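Local atomic coordinates of protein arginine N-methyltransferase SFM1 (Saccharomyces cerevisiae, PDB entry 5C74), a protein that transfers a single methyl group from S-adenosyl-L-methionine to an arginine side chain of ribosomal protein S3. Residues Lys70-Leu75 and Phe99-Phe104; Leu75-Val80 and Tyr124-Ile129; Phe162-Glu167 and Pro179-Leu184. All blocks are in the same frame, centred on the assembly; numbering follows the deposited sequence.

Contact 1: Lys70-Leu75 and Phe99-Phe104; sequences KDLELL and FDYFVF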
# COMPACT_ATOMS: atom_id res chain seq x y z
N LYS A 70 5.75 -26.57 4.03
CA LYS A 70 5.94 -27.97 3.72
C LYS A 70 4.62 -28.75 3.76
O LYS A 70 4.55 -29.86 3.23
CB LYS A 70 6.97 -28.58 4.68
CG LYS A 70 8.41 -28.17 4.32
CD LYS A 70 9.43 -28.66 5.33
CE LYS A 70 10.82 -28.68 4.72
NZ LYS A 70 11.19 -27.37 4.11
N ASP A 71 3.58 -28.16 4.32
CA ASP A 71 2.27 -28.80 4.33
C ASP A 71 1.54 -28.73 2.98
O ASP A 71 0.63 -29.51 2.73
CB ASP A 71 1.38 -28.17 5.41
CG ASP A 71 1.24 -26.67 5.24
OD1 ASP A 71 2.26 -26.00 4.99
OD2 ASP A 71 0.10 -26.16 5.36
N LEU A 72 1.94 -27.81 2.11
CA LEU A 72 1.23 -27.63 0.84
C LEU A 72 1.54 -28.75 -0.15
O LEU A 72 2.65 -29.27 -0.18
CB LEU A 72 1.57 -26.28 0.19
CG LEU A 72 1.07 -25.04 0.94
CD1 LEU A 72 1.61 -23.77 0.30
CD2 LEU A 72 -0.44 -25.00 0.98
N GLU A 73 0.56 -29.11 -0.99
CA GLU A 73 0.84 -30.07 -2.04
C GLU A 73 1.80 -29.42 -3.03
O GLU A 73 1.80 -28.19 -3.18
CB GLU A 73 -0.43 -30.54 -2.74
CG GLU A 73 -1.01 -29.59 -3.74
CD GLU A 73 -2.23 -30.17 -4.44
OE1 GLU A 73 -3.33 -29.59 -4.30
OE2 GLU A 73 -2.10 -31.22 -5.12
N LEU A 74 2.66 -30.23 -3.65
CA LEU A 74 3.66 -29.72 -4.59
C LEU A 74 3.02 -28.99 -5.76
O LEU A 74 1.98 -29.42 -6.24
CB LEU A 74 4.53 -30.86 -5.12
CG LEU A 74 5.45 -31.53 -4.10
CD1 LEU A 74 6.21 -32.67 -4.76
CD2 LEU A 74 6.41 -30.50 -3.49
N LEU A 75 3.65 -27.90 -6.21
CA LEU A 75 3.30 -27.30 -7.50
C LEU A 75 3.81 -28.22 -8.60
O LEU A 75 5.02 -28.43 -8.75
CB LEU A 75 3.91 -25.90 -7.66
CG LEU A 75 3.16 -24.70 -7.08
CD1 LEU A 75 3.07 -24.79 -5.57
CD2 LEU A 75 3.89 -23.42 -7.49
N PHE A 99 -6.01 -28.37 -12.37
CA PHE A 99 -5.21 -27.35 -11.67
C PHE A 99 -5.31 -27.47 -10.16
O PHE A 99 -6.40 -27.69 -9.62
CB PHE A 99 -5.68 -25.95 -12.08
CG PHE A 99 -5.58 -25.67 -13.56
CD1 PHE A 99 -4.40 -25.92 -14.25
CD2 PHE A 99 -6.67 -25.17 -14.26
CE1 PHE A 99 -4.31 -25.66 -15.62
CE2 PHE A 99 -6.59 -24.91 -15.61
CZ PHE A 99 -5.41 -25.16 -16.30
N ASP A 100 -4.18 -27.28 -9.47
CA ASP A 100 -4.14 -27.28 -8.01
C ASP A 100 -3.93 -25.86 -7.47
O ASP A 100 -4.36 -25.55 -6.35
CB ASP A 100 -3.03 -28.18 -7.51
CG ASP A 100 -3.14 -29.59 -8.06
OD1 ASP A 100 -4.26 -30.12 -8.04
OD2 ASP A 100 -2.13 -30.13 -8.54
N TYR A 101 -3.29 -25.02 -8.28
CA TYR A 101 -2.96 -23.63 -7.92
C TYR A 101 -3.40 -22.68 -9.01
O TYR A 101 -3.38 -23.02 -10.18
CB TYR A 101 -1.46 -23.46 -7.69
CG TYR A 101 -0.98 -24.17 -6.45
CD1 TYR A 101 -1.01 -23.52 -5.22
CD2 TYR A 101 -0.50 -25.47 -6.50
CE1 TYR A 101 -0.56 -24.16 -4.06
CE2 TYR A 101 -0.06 -26.13 -5.35
CZ TYR A 101 -0.09 -25.46 -4.14
OH TYR A 101 0.34 -26.09 -3.00
N PHE A 102 -3.76 -21.46 -8.60
CA PHE A 102 -4.18 -20.40 -9.50
C PHE A 102 -3.32 -19.19 -9.14
O PHE A 102 -3.29 -18.79 -7.99
CB PHE A 102 -5.66 -20.08 -9.34
CG PHE A 102 -6.21 -19.15 -10.38
CD1 PHE A 102 -6.15 -17.77 -10.20
CD2 PHE A 102 -6.78 -19.64 -11.54
CE1 PHE A 102 -6.66 -16.91 -11.16
CE2 PHE A 102 -7.29 -18.77 -12.51
CZ PHE A 102 -7.23 -17.41 -12.31
N VAL A 103 -2.62 -18.65 -10.13
CA VAL A 103 -1.60 -17.63 -9.87
C VAL A 103 -1.98 -16.26 -10.43
O VAL A 103 -2.40 -16.15 -11.57
CB VAL A 103 -0.26 -18.05 -10.49
CG1 VAL A 103 0.79 -16.97 -10.30
CG2 VAL A 103 0.21 -19.39 -9.88
N PHE A 104 -1.85 -15.23 -9.60
CA PHE A 104 -1.98 -13.84 -10.04
C PHE A 104 -0.59 -13.30 -10.21
O PHE A 104 0.14 -13.13 -9.22
CB PHE A 104 -2.76 -13.00 -9.04
CG PHE A 104 -4.20 -13.39 -8.93
CD1 PHE A 104 -4.57 -14.48 -8.15
CD2 PHE A 104 -5.17 -12.68 -9.61
CE1 PHE A 104 -5.90 -14.85 -8.05
CE2 PHE A 104 -6.50 -13.04 -9.51
CZ PHE A 104 -6.87 -14.12 -8.73
O HOH W 1 0.18 -28.47 -8.59
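Leu-75 and Tyr-101 mark the closest approach of the two backbones, with 7.3 Å between their CA atoms. No main-chain hydrogen bond joins the segments directly. Strand 101-104 is an inner strand of the parallel sheet in this SPOUT-family alpha/beta domain, while Leu-72 to Leu-75, extended with polyproline-like backbone angles, belong to the loop that leads from helix 65-68 to strand 80-83. Side chains must therefore bridge the gap, and Tyr-101 is long enough to do so. Its hydroxyl donates to the Glu-73 carbonyl, OH to O 2.6 Å, from a position 16° out of the carbonyl plane. Asn-66 ND2 donates to the same oxygen, so two side chains hold this loop carbonyl. One face of the phenol ring receives the Leu-75 methyl CD1, 3.6 Å from the ring centroid and 20° off the normal, a CH-pi contact; leucine suits the place because the C-H bonds of its methyl can sit against the pi face. Leu-72 CB also touches the hydroxyl, at 3.4 Å from Tyr-101 OH, and Lys-2 adds a cation-pi contact to the ring. Beside the ring, Glu-73 and Asp-100 bring like charges together. Glu-73 CG sits between its backbone N and carbonyl carbon (chi1 78°), and the extended chain beyond it brings the carboxylate into a stack with that of Asp-100. The like charges are probably tolerated because Lys-2 and Lys-76 pair with Glu-73 and Arg-79 with Asp-100. A water completes the link, donating to Asp-100 OD2 at 2.8 Å and to Leu-74 O at 3.1 Å.

Contact 2: Leu75-Val80 and Tyr124-Ile129; sequences LKDGRV and YPNLLI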
# COMPACT_ATOMS: atom_id res chain seq x y z
N LEU A 75 3.65 -27.90 -6.21
CA LEU A 75 3.30 -27.30 -7.50
C LEU A 75 3.81 -28.22 -8.60
O LEU A 75 5.02 -28.43 -8.75
CB LEU A 75 3.91 -25.90 -7.66
CG LEU A 75 3.16 -24.70 -7.08
CD1 LEU A 75 3.07 -24.79 -5.57
CD2 LEU A 75 3.89 -23.42 -7.49
N LYS A 76 2.88 -28.78 -9.37
CA LYS A 76 3.26 -29.74 -10.40
C LYS A 76 3.16 -29.14 -11.78
O LYS A 76 2.26 -28.35 -12.07
CB LYS A 76 2.38 -30.98 -10.29
CG LYS A 76 2.67 -31.82 -9.04
CD LYS A 76 1.68 -32.97 -8.89
CE LYS A 76 0.29 -32.46 -8.53
NZ LYS A 76 0.25 -31.94 -7.13
N ASP A 77 4.10 -29.50 -12.65
CA ASP A 77 4.11 -28.96 -14.00
C ASP A 77 2.78 -29.21 -14.70
O ASP A 77 2.24 -30.32 -14.66
CB ASP A 77 5.28 -29.55 -14.80
CG ASP A 77 6.63 -29.01 -14.35
OD1 ASP A 77 6.68 -28.03 -13.57
OD2 ASP A 77 7.66 -29.55 -14.81
N GLY A 78 2.24 -28.16 -15.31
CA GLY A 78 0.99 -28.23 -16.03
C GLY A 78 -0.23 -28.21 -15.13
O GLY A 78 -1.36 -28.18 -15.62
N ARG A 79 -0.03 -28.20 -13.81
CA ARG A 79 -1.16 -28.17 -12.89
C ARG A 79 -1.24 -26.84 -12.14
O ARG A 79 -1.94 -26.73 -11.14
CB ARG A 79 -1.08 -29.35 -11.90
CG ARG A 79 -1.04 -30.71 -12.60
CD ARG A 79 -1.32 -31.86 -11.62
NE ARG A 79 -2.54 -31.59 -10.87
CZ ARG A 79 -3.76 -31.91 -11.27
NH1 ARG A 79 -3.95 -32.58 -12.41
NH2 ARG A 79 -4.81 -31.59 -10.52
N VAL A 80 -0.52 -25.84 -12.64
CA VAL A 80 -0.61 -24.50 -12.08
C VAL A 80 -1.17 -23.55 -13.13
O VAL A 80 -0.60 -23.40 -14.21
CB VAL A 80 0.77 -24.00 -11.58
CG1 VAL A 80 0.65 -22.61 -11.00
CG2 VAL A 80 1.35 -24.98 -10.53
N TYR A 124 10.03 -20.83 -16.02
CA TYR A 124 9.47 -22.16 -15.75
C TYR A 124 8.57 -22.63 -16.89
O TYR A 124 7.34 -22.68 -16.74
CB TYR A 124 8.69 -22.14 -14.43
CG TYR A 124 9.51 -21.57 -13.28
CD1 TYR A 124 10.66 -22.22 -12.84
CD2 TYR A 124 9.13 -20.39 -12.64
CE1 TYR A 124 11.42 -21.71 -11.80
CE2 TYR A 124 9.89 -19.87 -11.58
CZ TYR A 124 11.03 -20.53 -11.17
OH TYR A 124 11.79 -20.04 -10.13
N PRO A 125 9.17 -22.97 -18.04
CA PRO A 125 8.37 -23.21 -19.24
C PRO A 125 7.44 -24.43 -19.15
O PRO A 125 6.45 -24.47 -19.87
CB PRO A 125 9.42 -23.38 -20.35
CG PRO A 125 10.69 -23.68 -19.65
CD PRO A 125 10.62 -22.98 -18.33
N ASN A 126 7.75 -25.39 -18.28
CA ASN A 126 6.89 -26.56 -18.09
C ASN A 126 5.74 -26.34 -17.09
O ASN A 126 4.85 -27.18 -16.96
CB ASN A 126 7.72 -27.75 -17.60
CG ASN A 126 8.78 -28.15 -18.59
OD1 ASN A 126 8.56 -28.11 -19.80
ND2 ASN A 126 9.93 -28.56 -18.07
N LEU A 127 5.78 -25.23 -16.38
CA LEU A 127 4.94 -25.11 -15.18
C LEU A 127 3.50 -24.64 -15.39
O LEU A 127 2.56 -25.23 -14.86
CB LEU A 127 5.63 -24.15 -14.19
CG LEU A 127 4.89 -23.90 -12.88
CD1 LEU A 127 4.76 -25.19 -12.10
CD2 LEU A 127 5.63 -22.81 -12.07
N LEU A 128 3.32 -23.56 -16.16
CA LEU A 128 2.06 -22.82 -16.13
C LEU A 128 1.17 -23.03 -17.36
O LEU A 128 1.66 -23.22 -18.47
CB LEU A 128 2.35 -21.32 -16.00
CG LEU A 128 3.23 -20.98 -14.80
CD1 LEU A 128 3.90 -19.64 -15.02
CD2 LEU A 128 2.38 -20.96 -13.56
N ILE A 129 -0.14 -22.98 -17.13
CA ILE A 129 -1.14 -22.99 -18.19
C ILE A 129 -2.02 -21.75 -18.04
O ILE A 129 -2.59 -21.51 -16.98
CB ILE A 129 -2.03 -24.27 -18.13
CG1 ILE A 129 -1.17 -25.53 -18.22
CG2 ILE A 129 -3.09 -24.24 -19.23
CD1 ILE A 129 -0.55 -25.76 -19.58
O HOH W 2 10.04 -28.88 -15.32
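Val-80 pairs with Leu-128 in a parallel beta bridge at the edge, within this chain, of the six-stranded parallel sheet of the SPOUT-type domain, where strand 128-131, the outermost on that side, begins alongside strand 80-83. The pairing starts with the Val-80 carbonyl, whose O accepts the Ile-129 amide N at 3.0 Å, while Leu-128 CA brings its hydrogen to the same oxygen. Just before the strand, residues Lys-76 to Arg-79 form a type II beta turn. Gly-78 occupies its third position, where the positive phi of 79° is easily adopted without a side chain, and its amide N, turned toward the neighbouring segment, donates to Leu-127 O at 3.0 Å. Hydrophobic branches fill the buried side. Val-80 carries two methyls in different directions: CG1 meets Leu-128 CD2 at 3.5 Å and CG2 meets Leu-127 CD1 at 3.8 Å. Leu-127 CG lies anti to its backbone N (chi1 180°), and from it CD1 extends to both Val-80 and Asp-77 OD1. Ile-129 rests CG1 against the Gly-78 carbonyl oxygen. At the surface Asp-77 and Asn-126 suit solvent: Asp-77 OD2 lies 3.3 Å from Asn-126 CB, and a water links that oxygen to Asn-126 ND2. The chemistry thus grades across the contact, which implies a division of labour: the main-chain bonds set the register, methyls pack on the buried side, and polar Asp-77 and Asn-126 meet water at the rim.

Contact 3: Phe162-Glu167 and Pro179-Leu184; sequences FIDYPE and PFRYVL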
# COMPACT_ATOMS: atom_id res chain seq x y z
N PHE A 162 -22.98 -11.12 -12.65
CA PHE A 162 -22.04 -10.02 -12.43
C PHE A 162 -22.70 -8.65 -12.56
O PHE A 162 -23.80 -8.54 -13.11
CB PHE A 162 -20.87 -10.07 -13.42
CG PHE A 162 -20.02 -11.31 -13.34
CD1 PHE A 162 -19.11 -11.50 -12.30
CD2 PHE A 162 -20.07 -12.25 -14.37
CE1 PHE A 162 -18.31 -12.63 -12.26
CE2 PHE A 162 -19.28 -13.38 -14.34
CZ PHE A 162 -18.39 -13.58 -13.28
N ILE A 163 -22.02 -7.62 -12.07
CA ILE A 163 -22.34 -6.24 -12.45
C ILE A 163 -21.04 -5.61 -12.92
O ILE A 163 -19.99 -5.78 -12.31
CB ILE A 163 -22.96 -5.42 -11.29
CG1 ILE A 163 -23.30 -4.00 -11.76
CG2 ILE A 163 -22.05 -5.37 -10.05
CD1 ILE A 163 -24.23 -3.25 -10.81
N ASP A 164 -21.10 -4.89 -14.03
CA ASP A 164 -19.91 -4.25 -14.59
C ASP A 164 -19.89 -2.78 -14.25
O ASP A 164 -20.89 -2.07 -14.47
CB ASP A 164 -19.88 -4.42 -16.12
CG ASP A 164 -19.63 -5.85 -16.55
OD1 ASP A 164 -19.11 -6.65 -15.72
OD2 ASP A 164 -19.95 -6.17 -17.71
N TYR A 165 -18.76 -2.30 -13.73
CA TYR A 165 -18.59 -0.89 -13.43
C TYR A 165 -19.69 -0.32 -12.54
O TYR A 165 -20.34 0.66 -12.90
CB TYR A 165 -18.52 -0.10 -14.74
CG TYR A 165 -17.16 -0.15 -15.40
CD1 TYR A 165 -16.60 -1.35 -15.80
CD2 TYR A 165 -16.46 1.02 -15.65
CE1 TYR A 165 -15.36 -1.39 -16.41
CE2 TYR A 165 -15.22 0.99 -16.26
CZ TYR A 165 -14.68 -0.22 -16.65
OH TYR A 165 -13.44 -0.23 -17.26
N PRO A 166 -19.91 -0.93 -11.36
CA PRO A 166 -20.95 -0.39 -10.48
C PRO A 166 -20.63 1.03 -10.07
O PRO A 166 -19.46 1.39 -9.96
CB PRO A 166 -20.90 -1.31 -9.27
CG PRO A 166 -19.47 -1.80 -9.24
CD PRO A 166 -19.14 -2.00 -10.70
N GLU A 167 -21.67 1.82 -9.85
CA GLU A 167 -21.49 3.18 -9.37
C GLU A 167 -22.09 3.29 -7.97
O GLU A 167 -23.21 2.83 -7.74
CB GLU A 167 -22.16 4.18 -10.33
CG GLU A 167 -22.05 5.63 -9.91
CD GLU A 167 -22.75 6.57 -10.89
OE1 GLU A 167 -22.05 7.28 -11.64
OE2 GLU A 167 -24.00 6.60 -10.90
N PRO A 179 -14.26 0.65 -11.76
CA PRO A 179 -14.19 0.16 -13.13
C PRO A 179 -13.81 -1.30 -13.22
O PRO A 179 -12.81 -1.62 -13.87
CB PRO A 179 -13.10 1.04 -13.76
CG PRO A 179 -12.19 1.34 -12.60
CD PRO A 179 -13.12 1.54 -11.43
N PHE A 180 -14.59 -2.16 -12.58
CA PHE A 180 -14.33 -3.58 -12.52
C PHE A 180 -15.62 -4.33 -12.67
O PHE A 180 -16.70 -3.77 -12.49
CB PHE A 180 -13.66 -3.97 -11.20
CG PHE A 180 -12.38 -3.25 -10.96
CD1 PHE A 180 -11.20 -3.72 -11.51
CD2 PHE A 180 -12.36 -2.10 -10.19
CE1 PHE A 180 -10.00 -3.04 -11.31
CE2 PHE A 180 -11.17 -1.42 -9.99
CZ PHE A 180 -9.99 -1.89 -10.55
N ARG A 181 -15.49 -5.62 -12.98
CA ARG A 181 -16.62 -6.51 -12.97
C ARG A 181 -16.68 -7.15 -11.59
O ARG A 181 -15.67 -7.67 -11.12
CB ARG A 181 -16.46 -7.57 -14.07
CG ARG A 181 -17.42 -8.74 -13.96
CD ARG A 181 -17.31 -9.63 -15.20
NE ARG A 181 -17.92 -8.99 -16.36
CZ ARG A 181 -17.74 -9.36 -17.63
NH1 ARG A 181 -16.92 -10.37 -17.93
NH2 ARG A 181 -18.38 -8.70 -18.60
N TYR A 182 -17.85 -7.08 -10.94
CA TYR A 182 -18.02 -7.66 -9.60
C TYR A 182 -19.07 -8.77 -9.60
O TYR A 182 -20.00 -8.75 -10.39
CB TYR A 182 -18.44 -6.59 -8.59
CG TYR A 182 -17.40 -5.54 -8.28
CD1 TYR A 182 -17.25 -4.43 -9.09
CD2 TYR A 182 -16.58 -5.66 -7.15
CE1 TYR A 182 -16.31 -3.44 -8.80
CE2 TYR A 182 -15.63 -4.67 -6.85
CZ TYR A 182 -15.50 -3.57 -7.68
OH TYR A 182 -14.57 -2.59 -7.40
N VAL A 183 -18.93 -9.71 -8.67
CA VAL A 183 -19.96 -10.74 -8.47
C VAL A 183 -21.09 -10.13 -7.67
O VAL A 183 -20.85 -9.38 -6.71
CB VAL A 183 -19.39 -11.98 -7.71
CG1 VAL A 183 -20.50 -12.98 -7.40
CG2 VAL A 183 -18.27 -12.63 -8.53
N LEU A 184 -22.33 -10.43 -8.05
CA LEU A 184 -23.49 -9.96 -7.31
C LEU A 184 -23.85 -10.87 -6.15
O LEU A 184 -23.76 -12.10 -6.27
CB LEU A 184 -24.69 -9.85 -8.24
CG LEU A 184 -24.61 -8.68 -9.22
CD1 LEU A 184 -25.76 -8.76 -10.20
CD2 LEU A 184 -24.64 -7.35 -8.44
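Asp-164 and Arg-181 form a side-on salt bridge: NE donates to OD1 at 2.7 Å and NH2 to OD2 at 3.1 Å, with carboxylate and guanidinium nearly coplanar. OD1 offers its syn lone pair. Arginine suits the place twice over, since its methylene CD also lies over one face of the Phe-162 ring, 3.9 Å from the centroid, and the bend at chi3 (-73°) turns NE toward the aspartate. Behind these side chains are the strands of a three-stranded antiparallel sheet, in which 162-169 is central and 181-183 outermost within this chain. Ile-163 and Tyr-182 are the hydrogen-bonded pair, each amide reaching the other's carbonyl at 2.9 Å (N to O), and Asp-164 faces Arg-181 in the next, non-hydrogen-bonded pair. Ile-163 and Tyr-182 share the other face; Ile-163 CG2 meets Leu-184 CD2, and Pro-166 CG meets Tyr-182 CD1. Where strand 162-169 is interrupted, Tyr-165 N bonds to Phe-180 O, and Pro-179 CA sits over the centre of one face of the Tyr-165 ring, 3.4 Å from the centroid, a CH-pi contact. Further out, Phe-157 meets the Phe-162 ring. Pro-179 packs on tag residue His-207 of the second subunit, a nickel ligand, and the Tyr-165 side chain lies about 7 Å from a nickel ion.

In the fold
Contacts 1 and 2 adjoin. They share Leu-75, both reach the parallel sheet, and they touch through a salt bridge and apolar packing, including that of Phe-99 on Ile-129. Contact 1 hangs a loop on an inner strand by side-chain bonds and charges, whereas contact 2 pairs main chains at an outer strand. All three contacts are partly buried; in contact 3, five of the eleven touching residues are buried and one is exposed. Contact 3 lies across the chain's centre, about 29 Å from contact 1 and 31 Å from contact 2 between centres, in a separate antiparallel sheet. There, cross-strand amide bonds combine with a salt bridge and CH-pi contacts, and the second subunit comes close.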